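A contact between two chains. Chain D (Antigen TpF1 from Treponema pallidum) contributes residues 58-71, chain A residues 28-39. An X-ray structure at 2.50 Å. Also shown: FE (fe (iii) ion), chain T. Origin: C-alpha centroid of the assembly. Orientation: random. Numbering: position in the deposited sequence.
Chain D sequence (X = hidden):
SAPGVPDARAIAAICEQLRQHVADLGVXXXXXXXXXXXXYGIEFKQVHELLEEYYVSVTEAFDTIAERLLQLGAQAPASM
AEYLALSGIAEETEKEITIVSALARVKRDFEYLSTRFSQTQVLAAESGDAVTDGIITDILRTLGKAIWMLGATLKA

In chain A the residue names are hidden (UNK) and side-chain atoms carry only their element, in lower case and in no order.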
ATOM      1  N   VAL D  58      12.192   8.111 -21.244  1.00 38.93           N
ATOM      2  CA  VAL D  58      12.255   8.258 -22.693  1.00 37.27           C
ATOM      3  C   VAL D  58      11.231   7.362 -23.396  1.00 38.83           C
ATOM      4  O   VAL D  58      10.569   7.791 -24.343  1.00 37.75           O
ATOM      5  CB  VAL D  58      13.680   7.933 -23.219  1.00 34.99           C
ATOM      6  CG1 VAL D  58      13.632   7.515 -24.679  1.00 31.83           C
ATOM      7  CG2 VAL D  58      14.569   9.150 -23.054  1.00 31.66           C
ATOM      8  N   THR D  59      11.096   6.125 -22.933  1.00 39.33           N
ATOM      9  CA  THR D  59      10.157   5.212 -23.562  1.00 40.88           C
ATOM     10  C   THR D  59       8.723   5.664 -23.265  1.00 42.30           C
ATOM     11  O   THR D  59       7.789   5.349 -24.004  1.00 43.29           O
ATOM     12  CB  THR D  59      10.405   3.755 -23.091  1.00 39.94           C
ATOM     13  OG1 THR D  59      10.035   2.849 -24.141  1.00 42.02           O
ATOM     14  CG2 THR D  59       9.606   3.445 -21.835  1.00 38.82           C
ATOM     15  N   GLU D  60       8.557   6.423 -22.189  1.00 43.20           N
ATOM     16  CA  GLU D  60       7.246   6.929 -21.824  1.00 44.81           C
ATOM     17  C   GLU D  60       6.864   7.989 -22.860  1.00 44.20           C
ATOM     18  O   GLU D  60       5.761   7.969 -23.412  1.00 44.71           O
ATOM     19  CB  GLU D  60       7.302   7.545 -20.426  1.00 47.97           C
ATOM     20  CG  GLU D  60       5.958   7.983 -19.864  1.00 54.17           C
ATOM     21  CD  GLU D  60       6.102   8.683 -18.518  1.00 59.12           C
ATOM     22  OE1 GLU D  60       6.649   9.810 -18.487  1.00 60.25           O
ATOM     23  OE2 GLU D  60       5.682   8.100 -17.488  1.00 62.18           O
ATOM     24  N   ALA D  61       7.788   8.912 -23.117  1.00 42.21           N
ATOM     25  CA  ALA D  61       7.566   9.972 -24.094  1.00 40.78           C
ATOM     26  C   ALA D  61       7.387   9.325 -25.463  1.00 40.40           C
ATOM     27  O   ALA D  61       6.558   9.749 -26.266  1.00 40.67           O
ATOM     28  CB  ALA D  61       8.757  10.922 -24.115  1.00 40.63           C
ATOM     29  N   PHE D  62       8.183   8.293 -25.707  1.00 38.90           N
ATOM     30  CA  PHE D  62       8.145   7.532 -26.942  1.00 39.10           C
ATOM     31  C   PHE D  62       6.712   7.112 -27.209  1.00 40.95           C
ATOM     32  O   PHE D  62       6.154   7.369 -28.276  1.00 41.74           O
ATOM     33  CB  PHE D  62       9.012   6.285 -26.768  1.00 38.20           C
ATOM     34  CG  PHE D  62       9.008   5.339 -27.943  1.00 37.85           C
ATOM     35  CD1 PHE D  62       9.697   5.646 -29.118  1.00 37.66           C
ATOM     36  CD2 PHE D  62       8.373   4.100 -27.840  1.00 36.54           C
ATOM     37  CE1 PHE D  62       9.757   4.722 -30.172  1.00 38.61           C
ATOM     38  CE2 PHE D  62       8.423   3.173 -28.876  1.00 36.34           C
ATOM     39  CZ  PHE D  62       9.117   3.478 -30.048  1.00 38.74           C
ATOM     40  N   ASP D  63       6.103   6.481 -26.216  1.00 43.04           N
ATOM     41  CA  ASP D  63       4.752   5.996 -26.396  1.00 43.16           C
ATOM     42  C   ASP D  63       3.666   7.069 -26.437  1.00 42.79           C
ATOM     43  O   ASP D  63       2.737   6.950 -27.231  1.00 42.63           O
ATOM     44  CB  ASP D  63       4.417   4.939 -25.337  1.00 46.48           C
ATOM     45  CG  ASP D  63       3.239   4.038 -25.756  1.00 48.65           C
ATOM     46  OD1 ASP D  63       3.387   3.253 -26.724  1.00 48.64           O
ATOM     47  OD2 ASP D  63       2.163   4.119 -25.121  1.00 48.70           O
ATOM     48  N   THR D  64       3.754   8.117 -25.618  1.00 41.26           N
ATOM     49  CA  THR D  64       2.696   9.122 -25.665  1.00 41.79           C
ATOM     50  C   THR D  64       2.738   9.921 -26.975  1.00 41.82           C
ATOM     51  O   THR D  64       1.695  10.287 -27.525  1.00 41.74           O
ATOM     52  CB  THR D  64       2.739  10.099 -24.462  1.00 42.24           C
ATOM     53  OG1 THR D  64       3.842  10.996 -24.598  1.00 46.96           O
ATOM     54  CG2 THR D  64       2.878   9.338 -23.161  1.00 43.86           C
ATOM     55  N   ILE D  65       3.937  10.180 -27.489  1.00 41.08           N
ATOM     56  CA  ILE D  65       4.058  10.915 -28.737  1.00 39.78           C
ATOM     57  C   ILE D  65       3.561  10.069 -29.903  1.00 39.78           C
ATOM     58  O   ILE D  65       2.840  10.556 -30.774  1.00 38.50           O
ATOM     59  CB  ILE D  65       5.509  11.357 -28.988  1.00 39.11           C
ATOM     60  CG1 ILE D  65       5.824  12.548 -28.075  1.00 37.57           C
ATOM     61  CG2 ILE D  65       5.703  11.716 -30.467  1.00 36.71           C
ATOM     62  CD1 ILE D  65       7.200  13.106 -28.235  1.00 39.42           C
ATOM     63  N   ALA D  66       3.935   8.797 -29.911  1.00 39.56           N
ATOM     64  CA  ALA D  66       3.492   7.910 -30.976  1.00 40.58           C
ATOM     65  C   ALA D  66       1.963   7.845 -30.983  1.00 41.15           C
ATOM     66  O   ALA D  66       1.336   7.852 -32.047  1.00 41.46           O
ATOM     67  CB  ALA D  66       4.084   6.503 -30.783  1.00 39.88           C
ATOM     68  N   GLU D  67       1.363   7.791 -29.797  1.00 40.96           N
ATOM     69  CA  GLU D  67      -0.088   7.714 -29.702  1.00 42.04           C
ATOM     70  C   GLU D  67      -0.758   9.011 -30.123  1.00 39.62           C
ATOM     71  O   GLU D  67      -1.887   9.004 -30.605  1.00 39.91           O
ATOM     72  CB  GLU D  67      -0.522   7.359 -28.279  1.00 44.91           C
ATOM     73  CG  GLU D  67      -0.053   5.991 -27.818  1.00 50.44           C
ATOM     74  CD  GLU D  67      -0.832   5.475 -26.613  1.00 53.72           C
ATOM     75  OE1 GLU D  67      -1.004   6.232 -25.627  1.00 54.09           O
ATOM     76  OE2 GLU D  67      -1.266   4.304 -26.660  1.00 54.36           O
ATOM     77  N   ARG D  68      -0.075  10.130 -29.925  1.00 38.40           N
ATOM     78  CA  ARG D  68      -0.645  11.411 -30.310  1.00 38.31           C
ATOM     79  C   ARG D  68      -0.692  11.426 -31.834  1.00 39.46           C
ATOM     80  O   ARG D  68      -1.653  11.897 -32.448  1.00 38.20           O
ATOM     81  CB  ARG D  68       0.219  12.561 -29.785  1.00 37.26           C
ATOM     82  CG  ARG D  68      -0.298  13.937 -30.163  1.00 38.08           C
ATOM     83  CD  ARG D  68      -1.810  14.026 -29.962  1.00 37.36           C
ATOM     84  NE  ARG D  68      -2.351  15.327 -30.343  1.00 36.91           N
ATOM     85  CZ  ARG D  68      -3.645  15.576 -30.519  1.00 36.75           C
ATOM     86  NH1 ARG D  68      -4.539  14.611 -30.358  1.00 34.06           N
ATOM     87  NH2 ARG D  68      -4.050  16.799 -30.843  1.00 36.93           N
ATOM     88  N   LEU D  69       0.363  10.880 -32.426  1.00 40.32           N
ATOM     89  CA  LEU D  69       0.492  10.792 -33.863  1.00 41.05           C
ATOM     90  C   LEU D  69      -0.692   9.976 -34.386  1.00 42.07           C
ATOM     91  O   LEU D  69      -1.332  10.347 -35.378  1.00 42.63           O
ATOM     92  CB  LEU D  69       1.821  10.112 -34.188  1.00 41.65           C
ATOM     93  CG  LEU D  69       2.410  10.176 -35.594  1.00 44.01           C
ATOM     94  CD1 LEU D  69       2.401  11.618 -36.116  1.00 43.55           C
ATOM     95  CD2 LEU D  69       3.838   9.626 -35.544  1.00 41.55           C
ATOM     96  N   LEU D  70      -0.992   8.872 -33.707  1.00 40.72           N
ATOM     97  CA  LEU D  70      -2.098   8.021 -34.112  1.00 40.56           C
ATOM     98  C   LEU D  70      -3.411   8.788 -34.036  1.00 41.36           C
ATOM     99  O   LEU D  70      -4.265   8.667 -34.911  1.00 41.96           O
ATOM    100  CB  LEU D  70      -2.172   6.790 -33.213  1.00 41.25           C
ATOM    101  CG  LEU D  70      -0.980   5.833 -33.262  1.00 41.35           C
ATOM    102  CD1 LEU D  70      -1.166   4.760 -32.205  1.00 41.84           C
ATOM    103  CD2 LEU D  70      -0.864   5.211 -34.647  1.00 39.79           C
ATOM    104  N   GLN D  71      -3.571   9.577 -32.981  1.00 41.69           N
ATOM    105  CA  GLN D  71      -4.788  10.357 -32.800  1.00 42.34           C
ATOM    106  C   GLN D  71      -4.957  11.386 -33.913  1.00 42.71           C
ATOM    107  O   GLN D  71      -6.085  11.688 -34.318  1.00 42.14           O
ATOM    108  CB  GLN D  71      -4.758  11.066 -31.451  1.00 41.51           C
ATOM    109  CG  GLN D  71      -4.638  10.121 -30.293  1.00 42.33           C
ATOM    110  CD  GLN D  71      -4.328  10.832 -28.999  1.00 42.42           C
ATOM    111  OE1 GLN D  71      -3.947  10.203 -28.016  1.00 44.41           O
ATOM    112  NE2 GLN D  71      -4.495  12.149 -28.988  1.00 41.76           N
TER
ATOM    113  N   UNK A  28      11.911  -7.430 -31.280  1.00 34.36           N
ATOM    114  CA  UNK A  28      10.560  -7.797 -30.900  1.00 33.30           C
ATOM    115  C   UNK A  28       9.916  -6.671 -30.100  1.00 33.90           C
ATOM    116  O   UNK A  28       8.722  -6.378 -30.256  1.00 33.49           O
ATOM    117  c   UNK A  28      10.584  -9.061 -30.056  1.00 34.91           C
ATOM    118  c   UNK A  28       9.525 -10.116 -30.352  1.00 37.18           C
ATOM    119  c   UNK A  28       8.211  -9.473 -30.775  1.00 34.87           C
ATOM    120  c   UNK A  28       9.330 -10.952 -29.087  1.00 38.68           C
ATOM    121  N   UNK A  29      10.714  -6.038 -29.244  1.00 32.18           N
ATOM    122  CA  UNK A  29      10.230  -4.948 -28.412  1.00 32.93           C
ATOM    123  C   UNK A  29       9.530  -3.873 -29.240  1.00 33.06           C
ATOM    124  O   UNK A  29       8.435  -3.415 -28.891  1.00 32.96           O
ATOM    125  c   UNK A  29      10.164  -1.028 -25.125  1.00 32.00           C
ATOM    126  c   UNK A  29      11.308  -1.855 -27.074  1.00 30.92           C
ATOM    127  c   UNK A  29       9.798  -2.326 -24.785  1.00 29.57           C
ATOM    128  c   UNK A  29      10.199  -3.388 -25.602  1.00 30.55           C
ATOM    129  c   UNK A  29      10.959  -3.169 -26.755  1.00 30.99           C
ATOM    130  c   UNK A  29      11.387  -4.319 -27.634  1.00 31.22           C
ATOM    131  c   UNK A  29      10.915  -0.789 -26.268  1.00 31.72           C
ATOM    132  o   UNK A  29       9.814   0.039 -24.318  1.00 33.36           O
ATOM    133  N   UNK A  30      10.168  -3.469 -30.331  1.00 33.72           N
ATOM    134  CA  UNK A  30       9.597  -2.446 -31.191  1.00 34.90           C
ATOM    135  C   UNK A  30       8.479  -3.003 -32.065  1.00 34.14           C
ATOM    136  O   UNK A  30       7.493  -2.322 -32.331  1.00 33.96           O
ATOM    137  c   UNK A  30      10.094  -1.020 -33.203  1.00 36.19           C
ATOM    138  c   UNK A  30      11.505  -0.878 -31.112  1.00 36.57           C
ATOM    139  c   UNK A  30      12.711  -0.255 -31.773  1.00 41.83           C
ATOM    140  c   UNK A  30      10.694  -1.798 -32.028  1.00 36.35           C
ATOM    141  N   UNK A  31       8.624  -4.255 -32.477  1.00 33.33           N
ATOM    142  CA  UNK A  31       7.612  -4.903 -33.292  1.00 33.25           C
ATOM    143  C   UNK A  31       6.291  -4.961 -32.504  1.00 34.41           C
ATOM    144  O   UNK A  31       5.209  -4.721 -33.055  1.00 34.25           O
ATOM    145  n   UNK A  31       7.990 -10.208 -36.747  1.00 37.58           N
ATOM    146  c   UNK A  31       7.253  -9.015 -36.253  1.00 37.81           C
ATOM    147  c   UNK A  31       7.312  -6.997 -34.745  1.00 35.69           C
ATOM    148  c   UNK A  31       8.032  -8.268 -35.177  1.00 36.70           C
ATOM    149  c   UNK A  31       8.095  -6.306 -33.656  1.00 35.17           C
ATOM    150  N   UNK A  32       6.382  -5.272 -31.210  1.00 34.42           N
ATOM    151  CA  UNK A  32       5.195  -5.350 -30.371  1.00 32.57           C
ATOM    152  C   UNK A  32       4.536  -3.977 -30.254  1.00 34.14           C
ATOM    153  O   UNK A  32       3.311  -3.883 -30.130  1.00 34.39           O
ATOM    154  c   UNK A  32       6.533  -7.748 -27.624  1.00 30.65           C
ATOM    155  c   UNK A  32       4.712  -8.228 -29.253  1.00 26.39           C
ATOM    156  c   UNK A  32       5.548  -5.899 -28.979  1.00 31.37           C
ATOM    157  c   UNK A  32       5.930  -7.384 -28.962  1.00 28.82           C
ATOM    158  N   UNK A  33       5.331  -2.907 -30.279  1.00 33.54           N
ATOM    159  CA  UNK A  33       4.738  -1.577 -30.212  1.00 34.54           C
ATOM    160  C   UNK A  33       3.952  -1.341 -31.499  1.00 35.15           C
ATOM    161  O   UNK A  33       2.882  -0.724 -31.492  1.00 35.25           O
ATOM    162  c   UNK A  33       5.803  -0.491 -30.070  1.00 35.65           C
ATOM    163  c   UNK A  33       6.255  -0.266 -28.661  1.00 36.34           C
ATOM    164  n   UNK A  33       6.621   0.429 -26.612  1.00 37.78           N
ATOM    165  c   UNK A  33       5.949   0.712 -27.775  1.00 35.83           C
ATOM    166  c   UNK A  33       7.314  -0.685 -26.777  1.00 36.72           C
ATOM    167  n   UNK A  33       7.112  -1.125 -28.006  1.00 36.04           N
ATOM    168  N   UNK A  34       4.493  -1.843 -32.604  1.00 34.43           N
ATOM    169  CA  UNK A  34       3.846  -1.699 -33.888  1.00 35.72           C
ATOM    170  C   UNK A  34       2.418  -2.245 -33.778  1.00 36.51           C
ATOM    171  O   UNK A  34       1.450  -1.530 -34.052  1.00 35.46           O
ATOM    172  c   UNK A  34       4.214  -2.091 -36.362  1.00 38.31           C
ATOM    173  o   UNK A  34       3.022  -1.997 -36.680  1.00 36.83           O
ATOM    174  n   UNK A  34       5.208  -1.877 -37.222  1.00 35.01           N
ATOM    175  c   UNK A  34       4.621  -2.472 -34.952  1.00 37.16           C
ATOM    176  N   UNK A  35       2.284  -3.502 -33.361  1.00 36.09           N
ATOM    177  CA  UNK A  35       0.962  -4.103 -33.218  1.00 35.83           C
ATOM    178  C   UNK A  35       0.148  -3.336 -32.184  1.00 36.03           C
ATOM    179  O   UNK A  35      -1.041  -3.081 -32.366  1.00 36.10           O
ATOM    180  o   UNK A  35       4.101  -8.545 -36.545  1.00 37.82           O
ATOM    181  c   UNK A  35       1.653  -6.262 -35.160  1.00 35.72           C
ATOM    182  c   UNK A  35       1.081  -5.573 -32.801  1.00 35.75           C
ATOM    183  c   UNK A  35       3.554  -8.053 -34.274  1.00 36.11           C
ATOM    184  c   UNK A  35       1.858  -6.409 -33.789  1.00 35.59           C
ATOM    185  c   UNK A  35       2.817  -7.320 -33.362  1.00 34.74           C
ATOM    186  c   UNK A  35       2.388  -6.988 -36.077  1.00 34.70           C
ATOM    187  c   UNK A  35       3.336  -7.873 -35.631  1.00 36.18           C
ATOM    188  N   UNK A  36       0.812  -2.982 -31.096  1.00 35.53           N
ATOM    189  CA  UNK A  36       0.218  -2.234 -30.002  1.00 35.63           C
ATOM    190  C   UNK A  36      -0.507  -1.003 -30.542  1.00 35.52           C
ATOM    191  O   UNK A  36      -1.631  -0.706 -30.144  1.00 35.39           O
ATOM    192  n   UNK A  36       0.087  -1.498 -26.879  1.00 39.92           N
ATOM    193  c   UNK A  36       1.342  -1.808 -29.047  1.00 37.64           C
ATOM    194  n   UNK A  36       0.518   0.530 -26.342  1.00 39.92           N
ATOM    195  c   UNK A  36       1.152   0.291 -27.536  1.00 38.62           C
ATOM    196  c   UNK A  36      -0.118  -0.566 -25.966  1.00 39.99           C
ATOM    197  c   UNK A  36       0.888  -0.990 -27.880  1.00 38.76           C
ATOM    198  N   UNK A  37       0.149  -0.295 -31.456  1.00 35.40           N
ATOM    199  CA  UNK A  37      -0.400   0.919 -32.049  1.00 34.95           C
ATOM    200  C   UNK A  37      -1.338   0.742 -33.231  1.00 35.71           C
ATOM    201  O   UNK A  37      -2.312   1.486 -33.376  1.00 37.50           O
ATOM    202  c   UNK A  37       4.955   3.260 -30.246  1.00 30.86           C
ATOM    203  n   UNK A  37       2.541   3.066 -29.577  1.00 33.55           N
ATOM    204  c   UNK A  37       1.690   2.275 -31.494  1.00 32.79           C
ATOM    205  c   UNK A  37       0.725   1.837 -32.538  1.00 33.75           C
ATOM    206  c   UNK A  37       3.601   2.958 -30.437  1.00 31.86           C
ATOM    207  c   UNK A  37       1.398   2.652 -30.219  1.00 31.28           C
ATOM    208  c   UNK A  37       3.100   2.461 -31.658  1.00 30.99           C
ATOM    209  c   UNK A  37       5.803   3.058 -31.300  1.00 30.40           C
ATOM    210  c   UNK A  37       3.988   2.262 -32.720  1.00 31.36           C
ATOM    211  c   UNK A  37       5.336   2.564 -32.531  1.00 30.71           C
ATOM    212  N   UNK A  38      -1.061  -0.242 -34.076  1.00 35.20           N
ATOM    213  CA  UNK A  38      -1.838  -0.391 -35.288  1.00 34.93           C
ATOM    214  C   UNK A  38      -2.916  -1.448 -35.406  1.00 35.55           C
ATOM    215  O   UNK A  38      -3.573  -1.533 -36.444  1.00 37.17           O
ATOM    216  n   UNK A  38       1.240   2.532 -36.438  1.00 35.65           N
ATOM    217  c   UNK A  38      -0.857  -0.490 -36.455  1.00 33.59           C
ATOM    218  n   UNK A  38       1.506   0.408 -36.443  1.00 33.96           N
ATOM    219  c   UNK A  38       0.147   0.625 -36.478  1.00 33.83           C
ATOM    220  c   UNK A  38       2.140   1.568 -36.417  1.00 34.44           C
ATOM    221  c   UNK A  38      -0.016   1.969 -36.478  1.00 34.82           C
ATOM    222  N   UNK A  39      -3.121  -2.256 -34.375  1.00 34.52           N
ATOM    223  CA  UNK A  39      -4.176  -3.249 -34.476  1.00 35.31           C
ATOM    224  C   UNK A  39      -5.496  -2.487 -34.446  1.00 36.24           C
ATOM    225  O   UNK A  39      -5.539  -1.311 -34.075  1.00 36.98           O
ATOM    226  c   UNK A  39      -4.519  -4.305 -30.760  1.00 33.75           C
ATOM    227  c   UNK A  39      -2.988  -5.163 -33.387  1.00 33.65           C
ATOM    228  c   UNK A  39      -4.211  -3.455 -31.970  1.00 34.81           C
ATOM    229  c   UNK A  39      -4.177  -4.235 -33.291  1.00 34.55           C
TER
HETATM  230 FE    FE T 604       0.632   2.648 -25.975  1.00 78.80          FE
HETATM  231  O   HOH W   1       6.820   1.998 -24.515  1.00 47.18           O

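Two helices from separate copies of TpF1 cross at 38°, their axes approaching to 10.9 Å, and the side chains of chain A can be identified in order from their atoms and surroundings.

Position 28 carries four carbons forked at the second, and it lies out of reach of chain D; it is Leu A28. At position 29 one carbon leads to a ring of six carbons bearing an oxygen, which lies 2.8 Å from OG1 of Thr D59. A phenol accounts for these atoms, so the residue is Tyr A29; OH and OG1 form a hydrogen bond in which either could be the donor. Position 30 has four carbons forked at the first, one arm two carbons long, and its side chain stays clear of any close contact with chain D: Ile A30. Four carbons in a row ending in nitrogen, far from the partner, make position 31 Lys A31. Position 32, again four carbons forked at the second and remote from chain D, is Leu A32.

At position 33 one carbon bears a five-membered ring of three carbons and two nitrogens, with the edge of Phe D62 directed at its face. This is His A33. Its CD2 lies 3.7 Å from CE2 of Phe D62, and the ring planes meet at 72°. The two nitrogens are both engaged: ND1 donates to the backbone O of Tyr A29 (2.8 Å), while NE2 lies 2.6 Å from a water that is also weakly bonded to Thr D59 OG1.

Position 34 shows two carbons, the second carrying one oxygen and one nitrogen, and makes no contact with chain D; it is Asn A34. A six-carbon ring bearing oxygen, attached through one carbon and out of reach, identifies position 35 as Tyr A35. Position 36 has another ring of three carbons and two nitrogens, one nitrogen bound to the iron and a ring edge turned to OD1 of Asp D63. It is His A36, and its NE2 is the ligand, 2.1 Å from FE; OD2 of Asp D63 binds the same FE at 2.3 Å.

Position 37 holds fused five- and six-membered rings of eight carbons and one nitrogen, packed among Phe D62, Asp D63, Ala D66 and Leu D70. Only an indole fits: Trp A37. Its NE1 donates to OD1 of Asp D63 (3.0 Å), and CB of Ala D66 sits over the six-membered ring, 3.4 Å from CZ2. Position 38, a third ring of three carbons and two nitrogens, approaches Leu D70 and is His A38; its CD2 lies 3.8 Å from Leu D70 CD2, and ND1 donates to OD1 of Asn A34 (2.9 Å). Position 39, four carbons forked at the first with one longer arm, is Ile A39, just beyond the helix and out of reach.

The contact centers on Trp A37, which fills a hollow in the chain D helix. Asp D63 joins its polar and metal-binding parts: one carboxylate oxygen, OD1, accepts the hydrogen bond from the indole while the other, OD2, shares iron with His A36, tying both chains to one ion.

Chain A (28-39) LYIKLHNYHWHI
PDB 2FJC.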